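Local coordinates for lipoprotein (Colwellia psychrerythraea, PDB 3O0Y), which is of unknown function but belongs to a family grouped with the MA clan of metallopeptidases, and is probably held at a membrane as a lipoprotein, at residues L194-I204 / S265-E275; I316-Q327 / P491-L502. All coordinates share one frame; numbering follows the deposited sequence.

Interaction 1 and interaction 2 lie far apart in a largely helical chain: their centres are about 39 Å from each other and their nearest atoms about 22 Å. They come in series, so the first pair, 194-204 with 265-275, is complete before the second, 316-327 with 491-502, begins. They share no helix. Interaction 1 joins the start of helix 197-210 to the end of helix 236-268 and the turn after it, whereas interaction 2 packs the end of helix 302-326 against the start of helix 491-515. The small three-stranded sheet lies in the sequence between the two segments of interaction 2. Both contacts belong to the DUF885 region; the first closes over 60 mostly helical residues, the second over 163.

Interaction 1. Residues L194-I204 / S265-E275; sequences LPSKVTLQGAI and SEQLLSEARSE
Lys197 sends CG anti to its own carbonyl carbon (chi1 -71°), runs extended, then bends at chi4 (-59°), which turns its ammonium into the turn at Leu269-Ala272. There Lys197 NZ donates hydrogen bonds to Leu269 O, at 2.8 Å and in the carbonyl plane, and to Ala272 O at 3.0 Å, while a water accepting from NZ links it to Ser270 O. A long cationic chain suits this group of backbone carbonyls. With the ammonium gone, as in an alanine here, the carbonyls of Leu269 and Ala272 would probably lose their donor and the turn its tie to the helix. The backbone joins in: Lys197 N gives a nearly straight bond (165°) to Arg273 O at 2.9 Å, satisfying an N-H of the first helical turn just after the N-cap position, Ser196.

Branched aliphatics pack helix 197-204 against the other segment. Leu200 crosses Leu268 at about a right angle, CD2 3.6 Å from Leu268 CB, and Ile204 CD1 meets Leu269 CD2 tip to tip at 3.6 Å. Leu194 lays CD2 3.6 Å from Ala272 N. Arg273 NH2 hydrogen-bonds Asn192 O, while its NH1 lies by Leu194 CD1. Helix 174-190 touches Leu200 and Leu268 through Gln185, and Met547 of helix 536-548 covers Ser196 and Thr199.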
loop_
_atom_site.group_PDB
_atom_site.type_symbol
_atom_site.label_atom_id
_atom_site.label_comp_id
_atom_site.label_asym_id
_atom_site.label_seq_id
_atom_site.Cartn_x
_atom_site.Cartn_y
_atom_site.Cartn_z
ATOM N N LEU A 194 -15.132 7.811 -15.819
ATOM C CA LEU A 194 -15.668 6.642 -15.128
ATOM C C LEU A 194 -14.888 5.388 -15.388
ATOM O O LEU A 194 -14.135 5.326 -16.297
ATOM C CB LEU A 194 -17.149 6.408 -15.411
ATOM C CG LEU A 194 -17.795 6.509 -16.783
ATOM C CD1 LEU A 194 -16.830 6.422 -17.900
ATOM C CD2 LEU A 194 -18.975 5.484 -16.805
ATOM N N PRO A 195 -15.099 4.382 -14.555
ATOM C CA PRO A 195 -14.196 3.234 -14.668
ATOM C C PRO A 195 -14.470 2.459 -15.964
ATOM O O PRO A 195 -15.577 2.543 -16.531
ATOM C CB PRO A 195 -14.537 2.415 -13.420
ATOM C CG PRO A 195 -15.248 3.391 -12.504
ATOM C CD PRO A 195 -16.049 4.204 -13.442
ATOM N N SER A 196 -13.506 1.653 -16.396
ATOM C CA SER A 196 -13.752 0.635 -17.364
ATOM C C SER A 196 -14.835 -0.322 -16.877
ATOM O O SER A 196 -15.134 -0.422 -15.671
ATOM C CB SER A 196 -12.534 -0.161 -17.726
ATOM O OG SER A 196 -12.224 -1.043 -16.638
ATOM N N LYS A 197 -15.454 -1.009 -17.846
ATOM C CA LYS A 197 -16.485 -2.010 -17.516
ATOM C C LYS A 197 -15.976 -3.057 -16.545
ATOM O O LYS A 197 -16.629 -3.363 -15.567
ATOM C CB LYS A 197 -17.005 -2.695 -18.786
ATOM C CG LYS A 197 -17.882 -1.770 -19.663
ATOM C CD LYS A 197 -18.467 -2.473 -20.922
ATOM C CE LYS A 197 -19.119 -1.490 -21.927
ATOM N NZ LYS A 197 -20.274 -0.656 -21.350
ATOM N N VAL A 198 -14.763 -3.544 -16.783
ATOM C CA VAL A 198 -14.124 -4.534 -15.931
ATOM C C VAL A 198 -13.995 -4.030 -14.474
ATOM O O VAL A 198 -14.239 -4.802 -13.507
ATOM C CB VAL A 198 -12.805 -5.010 -16.571
ATOM C CG1 VAL A 198 -11.888 -5.726 -15.525
ATOM C CG2 VAL A 198 -13.041 -5.972 -17.749
ATOM N N THR A 199 -13.559 -2.791 -14.315
ATOM C CA THR A 199 -13.348 -2.216 -12.978
ATOM C C THR A 199 -14.688 -2.046 -12.287
ATOM O O THR A 199 -14.846 -2.459 -11.147
ATOM C CB THR A 199 -12.638 -0.863 -13.033
ATOM O OG1 THR A 199 -11.364 -1.052 -13.662
ATOM C CG2 THR A 199 -12.470 -0.225 -11.617
ATOM N N LEU A 200 -15.668 -1.493 -12.993
ATOM C CA LEU A 200 -16.989 -1.349 -12.448
ATOM C C LEU A 200 -17.664 -2.690 -12.102
ATOM O O LEU A 200 -18.347 -2.793 -11.078
ATOM C CB LEU A 200 -17.838 -0.479 -13.372
ATOM C CG LEU A 200 -19.016 0.292 -12.810
ATOM C CD1 LEU A 200 -18.685 1.133 -11.565
ATOM C CD2 LEU A 200 -19.556 1.183 -13.920
ATOM N N GLN A 201 -17.500 -3.703 -12.948
ATOM C CA GLN A 201 -18.073 -5.013 -12.709
ATOM C C GLN A 201 -17.435 -5.612 -11.472
ATOM O O GLN A 201 -18.104 -6.297 -10.700
ATOM C CB GLN A 201 -17.833 -5.946 -13.896
ATOM C CG GLN A 201 -18.630 -5.575 -15.146
ATOM C CD GLN A 201 -18.240 -6.358 -16.394
ATOM O OE1 GLN A 201 -17.047 -6.633 -16.657
ATOM N NE2 GLN A 201 -19.258 -6.687 -17.202
ATOM N N GLY A 202 -16.123 -5.389 -11.284
ATOM C CA GLY A 202 -15.472 -5.929 -10.113
ATOM C C GLY A 202 -15.961 -5.232 -8.832
ATOM O O GLY A 202 -16.217 -5.904 -7.794
ATOM N N ALA A 203 -16.200 -3.908 -8.924
ATOM C CA ALA A 203 -16.789 -3.147 -7.794
ATOM C C ALA A 203 -18.204 -3.692 -7.454
ATOM O O ALA A 203 -18.564 -3.892 -6.289
ATOM C CB ALA A 203 -16.867 -1.707 -8.084
ATOM N N ILE A 204 -19.022 -3.887 -8.465
ATOM C CA ILE A 204 -20.367 -4.434 -8.253
ATOM C C ILE A 204 -20.339 -5.777 -7.559
ATOM O O ILE A 204 -21.132 -6.028 -6.628
ATOM C CB ILE A 204 -21.121 -4.450 -9.610
ATOM C CG1 ILE A 204 -21.450 -3.031 -9.979
ATOM C CG2 ILE A 204 -22.463 -5.292 -9.578
ATOM C CD1 ILE A 204 -21.762 -2.840 -11.502
ATOM N N SER A 265 -23.871 2.023 -9.370
ATOM C CA SER A 265 -22.792 1.500 -10.170
ATOM C C SER A 265 -23.327 0.696 -11.346
ATOM O O SER A 265 -22.869 0.886 -12.491
ATOM C CB SER A 265 -21.871 0.649 -9.300
ATOM O OG SER A 265 -21.256 1.463 -8.308
ATOM N N GLU A 266 -24.332 -0.151 -11.081
ATOM C CA GLU A 266 -25.036 -0.837 -12.181
ATOM C C GLU A 266 -25.572 0.119 -13.268
ATOM O O GLU A 266 -25.382 -0.157 -14.473
ATOM C CB GLU A 266 -26.145 -1.743 -11.628
ATOM C CG GLU A 266 -25.579 -3.032 -11.078
ATOM C CD GLU A 266 -26.583 -3.902 -10.306
ATOM O OE1 GLU A 266 -26.325 -5.116 -10.202
ATOM O OE2 GLU A 266 -27.595 -3.383 -9.782
ATOM N N GLN A 267 -26.193 1.235 -12.869
ATOM C CA GLN A 267 -26.625 2.291 -13.816
ATOM C C GLN A 267 -25.509 2.814 -14.706
ATOM O O GLN A 267 -25.764 3.229 -15.801
ATOM C CB GLN A 267 -27.191 3.565 -13.137
ATOM C CG GLN A 267 -28.390 3.448 -12.223
ATOM C CD GLN A 267 -29.348 2.399 -12.635
ATOM O OE1 GLN A 267 -30.127 2.570 -13.612
ATOM N NE2 GLN A 267 -29.356 1.308 -11.883
ATOM N N LEU A 268 -24.288 2.869 -14.193
ATOM C CA LEU A 268 -23.153 3.356 -14.976
ATOM C C LEU A 268 -22.506 2.385 -15.969
ATOM O O LEU A 268 -21.749 2.801 -16.837
ATOM C CB LEU A 268 -22.047 3.760 -13.972
ATOM C CG LEU A 268 -21.729 5.222 -13.916
ATOM C CD1 LEU A 268 -22.873 6.133 -14.147
ATOM C CD2 LEU A 268 -21.056 5.492 -12.544
ATOM N N LEU A 269 -22.806 1.094 -15.842
ATOM C CA LEU A 269 -22.206 0.062 -16.676
ATOM C C LEU A 269 -22.347 0.302 -18.159
ATOM O O LEU A 269 -21.434 0.056 -18.917
ATOM C CB LEU A 269 -22.808 -1.296 -16.302
ATOM C CG LEU A 269 -21.920 -2.485 -15.892
ATOM C CD1 LEU A 269 -20.525 -2.147 -15.319
ATOM C CD2 LEU A 269 -22.720 -3.421 -14.968
ATOM N N SER A 270 -23.475 0.844 -18.592
ATOM C CA SER A 270 -23.633 1.027 -20.024
ATOM C C SER A 270 -22.768 2.156 -20.596
ATOM O O SER A 270 -22.414 2.116 -21.781
ATOM C CB SER A 270 -25.107 1.238 -20.352
ATOM O OG SER A 270 -25.593 2.359 -19.641
ATOM N N GLU A 271 -22.381 3.121 -19.760
ATOM C CA GLU A 271 -21.525 4.218 -20.183
ATOM C C GLU A 271 -20.036 3.868 -19.961
ATOM O O GLU A 271 -19.152 4.499 -20.552
ATOM C CB GLU A 271 -21.849 5.511 -19.402
ATOM C CG GLU A 271 -23.242 6.124 -19.580
ATOM C CD GLU A 271 -23.646 6.981 -18.358
ATOM O OE1 GLU A 271 -22.842 7.856 -17.899
ATOM O OE2 GLU A 271 -24.774 6.767 -17.847
ATOM N N ALA A 272 -19.785 2.879 -19.108
ATOM C CA ALA A 272 -18.411 2.510 -18.758
ATOM C C ALA A 272 -17.655 2.040 -19.995
ATOM O O ALA A 272 -18.226 1.492 -20.919
ATOM C CB ALA A 272 -18.393 1.472 -17.695
ATOM N N ARG A 273 -16.347 2.258 -20.059
ATOM C CA ARG A 273 -15.687 1.958 -21.343
ATOM C C ARG A 273 -15.155 0.546 -21.447
ATOM O O ARG A 273 -14.732 -0.068 -20.455
ATOM C CB ARG A 273 -14.584 2.975 -21.598
ATOM C CG ARG A 273 -15.146 4.404 -21.769
ATOM C CD ARG A 273 -14.072 5.373 -22.375
ATOM N NE ARG A 273 -14.367 6.810 -22.238
ATOM C CZ ARG A 273 -14.262 7.490 -21.090
ATOM N NH1 ARG A 273 -13.980 6.852 -19.982
ATOM N NH2 ARG A 273 -14.446 8.802 -21.061
ATOM N N SER A 274 -15.076 0.030 -22.671
ATOM C CA SER A 274 -14.433 -1.265 -22.863
ATOM C C SER A 274 -12.907 -1.155 -22.802
ATOM O O SER A 274 -12.225 -2.126 -22.468
ATOM C CB SER A 274 -14.900 -1.911 -24.170
ATOM O OG SER A 274 -14.613 -1.016 -25.203
ATOM N N GLU A 275 -12.360 0.020 -23.126
ATOM C CA GLU A 275 -10.921 0.214 -23.007
ATOM C C GLU A 275 -10.389 0.058 -21.561
ATOM O O GLU A 275 -11.034 0.511 -20.608
ATOM C CB GLU A 275 -10.565 1.600 -23.487
ATOM C CG GLU A 275 -10.811 1.764 -24.972
ATOM C CD GLU A 275 -12.213 2.217 -25.323
ATOM O OE1 GLU A 275 -13.084 2.389 -24.444
ATOM O OE2 GLU A 275 -12.386 2.461 -26.529
HETATM O O HOH W 1 -21.434 0.179 -23.746
HETATM O O HOH W 2 -13.538 -2.988 -19.607
#

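Interaction 2. Residues I316-Q327 / P491-L502; sequences ISGVMNEILLAQ and PFGDLGRLQAEL
Met320 lies opposite Leu495, and Ile316 opposite Leu502, as nearest CA pairs of two helical segments, 316-326 and 491-502, whose axes run nearly antiparallel (163°) and approach to 9.8 Å. Met320 puts CG anti to its carbonyl carbon and bends at chi3 (77°), which folds its tip over the other backbone: CE stands 3.7 Å from both Leu495 O and Gln499 N, and CG is 3.5 Å from Leu498 CB. The flexible thioether chain suits a cleft shaped by Leu495, Leu498, Gln499 and Leu502. The chains of Met320 and Leu498 run alongside one another, pointing opposite ways.

This is knobs-into-holes packing: Ile323 enters a hole made by Pro491, Asp494, Leu495 and Leu498, while Leu498 in turn enters one made by Ile316, Val319, Met320 and Ile323. The meeting of Ile323 CD1 with Leu498 CD1, at 3.4 Å, is tighter than usual. The other branch of Ile323, CG2, rests 3.7 Å from Leu495 CG, and Leu495 also reaches Leu324, its CD1 3.6 Å from Leu324 CD2.

Charged residues border this apolar seam. Asp494 OD1 lies almost in the plane of the Arg497 guanidinium and takes a hydrogen bond from both NE and NH2, the NH2 bond being part of a salt bridge; Leu498 CD2 lies over one face of the guanidinium, toward the rim. Glu501 lends its CG to Ile316 CD1, while its carboxylate forms salt bridges with Lys557 and Arg315. Where helix 491-502 begins, Gln327 folds its amide against Pro491, NE2 3.6 Å from Pro491 CB, and OE1 approaches the Phe492 ring, which makes a cation-pi contact with Arg346.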
loop_
_atom_site.group_PDB
_atom_site.type_symbol
_atom_site.label_atom_id
_atom_site.label_comp_id
_atom_site.label_asym_id
_atom_site.label_seq_id
_atom_site.Cartn_x
_atom_site.Cartn_y
_atom_site.Cartn_z
ATOM N N ILE A 316 16.973 -10.064 -15.806
ATOM C CA ILE A 316 16.645 -10.939 -14.642
ATOM C C ILE A 316 16.344 -12.363 -15.133
ATOM O O ILE A 316 16.788 -13.368 -14.529
ATOM C CB ILE A 316 15.487 -10.373 -13.836
ATOM C CG1 ILE A 316 15.841 -9.007 -13.220
ATOM C CG2 ILE A 316 15.112 -11.350 -12.647
ATOM C CD1 ILE A 316 14.558 -8.262 -12.770
ATOM N N SER A 317 15.583 -12.465 -16.214
ATOM C CA SER A 317 15.291 -13.750 -16.869
ATOM C C SER A 317 16.566 -14.496 -17.191
ATOM O O SER A 317 16.717 -15.746 -16.948
ATOM C CB SER A 317 14.508 -13.509 -18.188
ATOM O OG SER A 317 13.226 -13.267 -17.720
ATOM N N GLY A 318 17.519 -13.756 -17.756
ATOM C CA GLY A 318 18.810 -14.343 -18.117
ATOM C C GLY A 318 19.592 -14.878 -16.946
ATOM O O GLY A 318 20.155 -15.972 -16.995
ATOM N N VAL A 319 19.511 -14.171 -15.834
ATOM C CA VAL A 319 20.115 -14.649 -14.600
ATOM C C VAL A 319 19.435 -15.930 -14.109
ATOM O O VAL A 319 20.095 -16.901 -13.711
ATOM C CB VAL A 319 20.112 -13.545 -13.468
ATOM C CG1 VAL A 319 20.615 -14.138 -12.168
ATOM C CG2 VAL A 319 20.969 -12.334 -13.913
ATOM N N MET A 320 18.136 -15.883 -13.974
ATOM C CA MET A 320 17.353 -17.049 -13.553
ATOM C C MET A 320 17.637 -18.258 -14.450
ATOM O O MET A 320 17.767 -19.350 -13.962
ATOM C CB MET A 320 15.854 -16.703 -13.600
ATOM C CG MET A 320 15.417 -15.712 -12.530
ATOM S SD MET A 320 13.635 -15.154 -12.665
ATOM C CE MET A 320 12.861 -16.680 -11.972
ATOM N N ASN A 321 17.700 -18.065 -15.783
ATOM C CA ASN A 321 18.084 -19.189 -16.682
ATOM C C ASN A 321 19.375 -19.873 -16.268
ATOM O O ASN A 321 19.487 -21.119 -16.267
ATOM C CB ASN A 321 18.081 -18.714 -18.127
ATOM C CG ASN A 321 18.483 -19.804 -19.085
ATOM O OD1 ASN A 321 17.751 -20.783 -19.277
ATOM N ND2 ASN A 321 19.602 -19.575 -19.802
ATOM N N GLU A 322 20.402 -19.105 -15.906
ATOM C CA GLU A 322 21.650 -19.703 -15.515
ATOM C C GLU A 322 21.574 -20.574 -14.256
ATOM O O GLU A 322 22.141 -21.671 -14.171
ATOM C CB GLU A 322 22.732 -18.661 -15.247
ATOM C CG GLU A 322 23.132 -17.865 -16.439
ATOM C CD GLU A 322 23.737 -18.619 -17.569
ATOM O OE1 GLU A 322 24.255 -19.736 -17.389
ATOM O OE2 GLU A 322 23.755 -18.022 -18.671
ATOM N N ILE A 323 20.840 -20.072 -13.287
ATOM C CA ILE A 323 20.662 -20.815 -12.058
ATOM C C ILE A 323 19.863 -22.076 -12.329
ATOM O O ILE A 323 20.192 -23.138 -11.803
ATOM C CB ILE A 323 20.045 -19.898 -10.988
ATOM C CG1 ILE A 323 20.956 -18.706 -10.688
ATOM C CG2 ILE A 323 19.562 -20.651 -9.741
ATOM C CD1 ILE A 323 20.247 -17.596 -9.931
ATOM N N LEU A 324 18.763 -21.953 -13.104
ATOM C CA LEU A 324 17.974 -23.091 -13.506
ATOM C C LEU A 324 18.776 -24.185 -14.192
ATOM O O LEU A 324 18.652 -25.362 -13.854
ATOM C CB LEU A 324 16.738 -22.678 -14.347
ATOM C CG LEU A 324 15.608 -22.035 -13.539
ATOM C CD1 LEU A 324 14.783 -21.140 -14.445
ATOM C CD2 LEU A 324 14.740 -23.117 -12.784
ATOM N N LEU A 325 19.579 -23.807 -15.182
ATOM C CA LEU A 325 20.379 -24.743 -15.900
ATOM C C LEU A 325 21.269 -25.513 -14.936
ATOM O O LEU A 325 21.393 -26.749 -15.051
ATOM C CB LEU A 325 21.321 -24.006 -16.893
ATOM C CG LEU A 325 20.599 -23.488 -18.123
ATOM C CD1 LEU A 325 21.585 -22.694 -18.987
ATOM C CD2 LEU A 325 20.031 -24.552 -18.950
ATOM N N ALA A 326 21.855 -24.805 -13.955
ATOM C CA ALA A 326 22.766 -25.407 -13.044
ATOM C C ALA A 326 22.070 -26.448 -12.128
ATOM O O ALA A 326 22.728 -27.344 -11.563
ATOM C CB ALA A 326 23.503 -24.346 -12.184
ATOM N N GLN A 327 20.787 -26.293 -11.934
ATOM C CA GLN A 327 19.963 -27.265 -11.190
ATOM C C GLN A 327 19.419 -28.373 -12.047
ATOM O O GLN A 327 18.740 -29.280 -11.531
ATOM C CB GLN A 327 18.785 -26.567 -10.480
ATOM C CG GLN A 327 19.197 -25.590 -9.396
ATOM C CD GLN A 327 20.110 -26.232 -8.404
ATOM O OE1 GLN A 327 19.784 -27.274 -7.836
ATOM N NE2 GLN A 327 21.175 -25.557 -8.108
ATOM N N PRO A 491 19.354 -22.515 -3.562
ATOM C CA PRO A 491 19.192 -22.010 -4.931
ATOM C C PRO A 491 17.757 -21.819 -5.367
ATOM O O PRO A 491 17.458 -20.858 -6.110
ATOM C CB PRO A 491 19.857 -23.106 -5.806
ATOM C CG PRO A 491 19.901 -24.329 -4.927
ATOM C CD PRO A 491 20.097 -23.796 -3.530
ATOM N N PHE A 492 16.854 -22.633 -4.876
ATOM C CA PHE A 492 15.445 -22.444 -5.267
ATOM C C PHE A 492 14.814 -21.249 -4.596
ATOM O O PHE A 492 14.055 -20.524 -5.245
ATOM C CB PHE A 492 14.651 -23.724 -5.116
ATOM C CG PHE A 492 15.154 -24.836 -6.014
ATOM C CD1 PHE A 492 14.896 -24.833 -7.332
ATOM C CD2 PHE A 492 15.948 -25.843 -5.509
ATOM C CE1 PHE A 492 15.340 -25.848 -8.177
ATOM C CE2 PHE A 492 16.439 -26.854 -6.346
ATOM C CZ PHE A 492 16.144 -26.841 -7.687
ATOM N N GLY A 493 15.145 -20.989 -3.323
ATOM C CA GLY A 493 14.702 -19.729 -2.701
ATOM C C GLY A 493 15.234 -18.516 -3.416
ATOM O O GLY A 493 14.568 -17.503 -3.548
ATOM N N ASP A 494 16.478 -18.607 -3.902
ATOM C CA ASP A 494 17.058 -17.535 -4.688
ATOM C C ASP A 494 16.284 -17.308 -5.954
ATOM O O ASP A 494 15.978 -16.191 -6.321
ATOM C CB ASP A 494 18.533 -17.859 -4.996
ATOM C CG ASP A 494 19.313 -16.682 -5.518
ATOM O OD1 ASP A 494 18.988 -15.512 -5.192
ATOM O OD2 ASP A 494 20.342 -16.935 -6.249
ATOM N N LEU A 495 15.913 -18.370 -6.616
ATOM C CA LEU A 495 14.993 -18.227 -7.753
ATOM C C LEU A 495 13.672 -17.608 -7.428
ATOM O O LEU A 495 13.149 -16.815 -8.241
ATOM C CB LEU A 495 14.782 -19.588 -8.439
ATOM C CG LEU A 495 15.920 -20.189 -9.260
ATOM C CD1 LEU A 495 15.694 -21.684 -9.614
ATOM C CD2 LEU A 495 16.109 -19.350 -10.589
ATOM N N GLY A 496 13.149 -17.893 -6.244
ATOM C CA GLY A 496 11.952 -17.215 -5.792
ATOM C C GLY A 496 12.154 -15.683 -5.606
ATOM O O GLY A 496 11.275 -14.888 -5.992
ATOM N N ARG A 497 13.297 -15.291 -5.047
ATOM C CA ARG A 497 13.645 -13.908 -4.960
ATOM C C ARG A 497 13.730 -13.262 -6.324
ATOM O O ARG A 497 13.131 -12.201 -6.534
ATOM C CB ARG A 497 14.969 -13.687 -4.269
ATOM C CG ARG A 497 15.501 -12.302 -4.300
ATOM C CD ARG A 497 16.926 -12.301 -3.684
ATOM N NE ARG A 497 17.907 -12.931 -4.549
ATOM C CZ ARG A 497 18.709 -12.308 -5.426
ATOM N NH1 ARG A 497 18.641 -11.048 -5.630
ATOM N NH2 ARG A 497 19.708 -12.951 -6.011
ATOM N N LEU A 498 14.408 -13.947 -7.247
ATOM C CA LEU A 498 14.585 -13.368 -8.589
ATOM C C LEU A 498 13.238 -13.345 -9.326
ATOM O O LEU A 498 12.977 -12.380 -10.049
ATOM C CB LEU A 498 15.650 -14.135 -9.369
ATOM C CG LEU A 498 17.069 -13.931 -8.808
ATOM C CD1 LEU A 498 17.977 -15.061 -9.380
ATOM C CD2 LEU A 498 17.550 -12.564 -9.217
ATOM N N GLN A 499 12.359 -14.354 -9.123
ATOM C CA GLN A 499 11.032 -14.339 -9.691
ATOM C C GLN A 499 10.221 -13.136 -9.229
ATOM O O GLN A 499 9.519 -12.519 -10.038
ATOM C CB GLN A 499 10.264 -15.565 -9.327
ATOM C CG GLN A 499 8.929 -15.679 -9.982
ATOM C CD GLN A 499 8.206 -16.970 -9.554
ATOM O OE1 GLN A 499 8.307 -17.387 -8.375
ATOM N NE2 GLN A 499 7.427 -17.559 -10.487
ATOM N N ALA A 500 10.339 -12.810 -7.971
ATOM C CA ALA A 500 9.626 -11.635 -7.364
ATOM C C ALA A 500 10.211 -10.331 -7.969
ATOM O O ALA A 500 9.485 -9.400 -8.235
ATOM C CB ALA A 500 9.741 -11.676 -5.853
ATOM N N GLU A 501 11.519 -10.293 -8.230
ATOM C CA GLU A 501 12.152 -9.107 -8.852
ATOM C C GLU A 501 11.672 -8.934 -10.299
ATOM O O GLU A 501 11.300 -7.832 -10.752
ATOM C CB GLU A 501 13.649 -9.205 -8.763
ATOM C CG GLU A 501 14.306 -7.869 -9.160
ATOM C CD GLU A 501 15.802 -7.942 -9.333
ATOM O OE1 GLU A 501 16.447 -8.926 -8.868
ATOM O OE2 GLU A 501 16.366 -6.923 -9.844
ATOM N N LEU A 502 11.670 -10.079 -10.993
ATOM C CA LEU A 502 11.158 -10.202 -12.357
ATOM C C LEU A 502 9.730 -9.729 -12.410
ATOM O O LEU A 502 9.376 -8.958 -13.309
ATOM C CB LEU A 502 11.266 -11.651 -12.825
ATOM C CG LEU A 502 10.708 -11.860 -14.255
ATOM C CD1 LEU A 502 11.390 -11.019 -15.347
ATOM C CD2 LEU A 502 10.855 -13.376 -14.573
#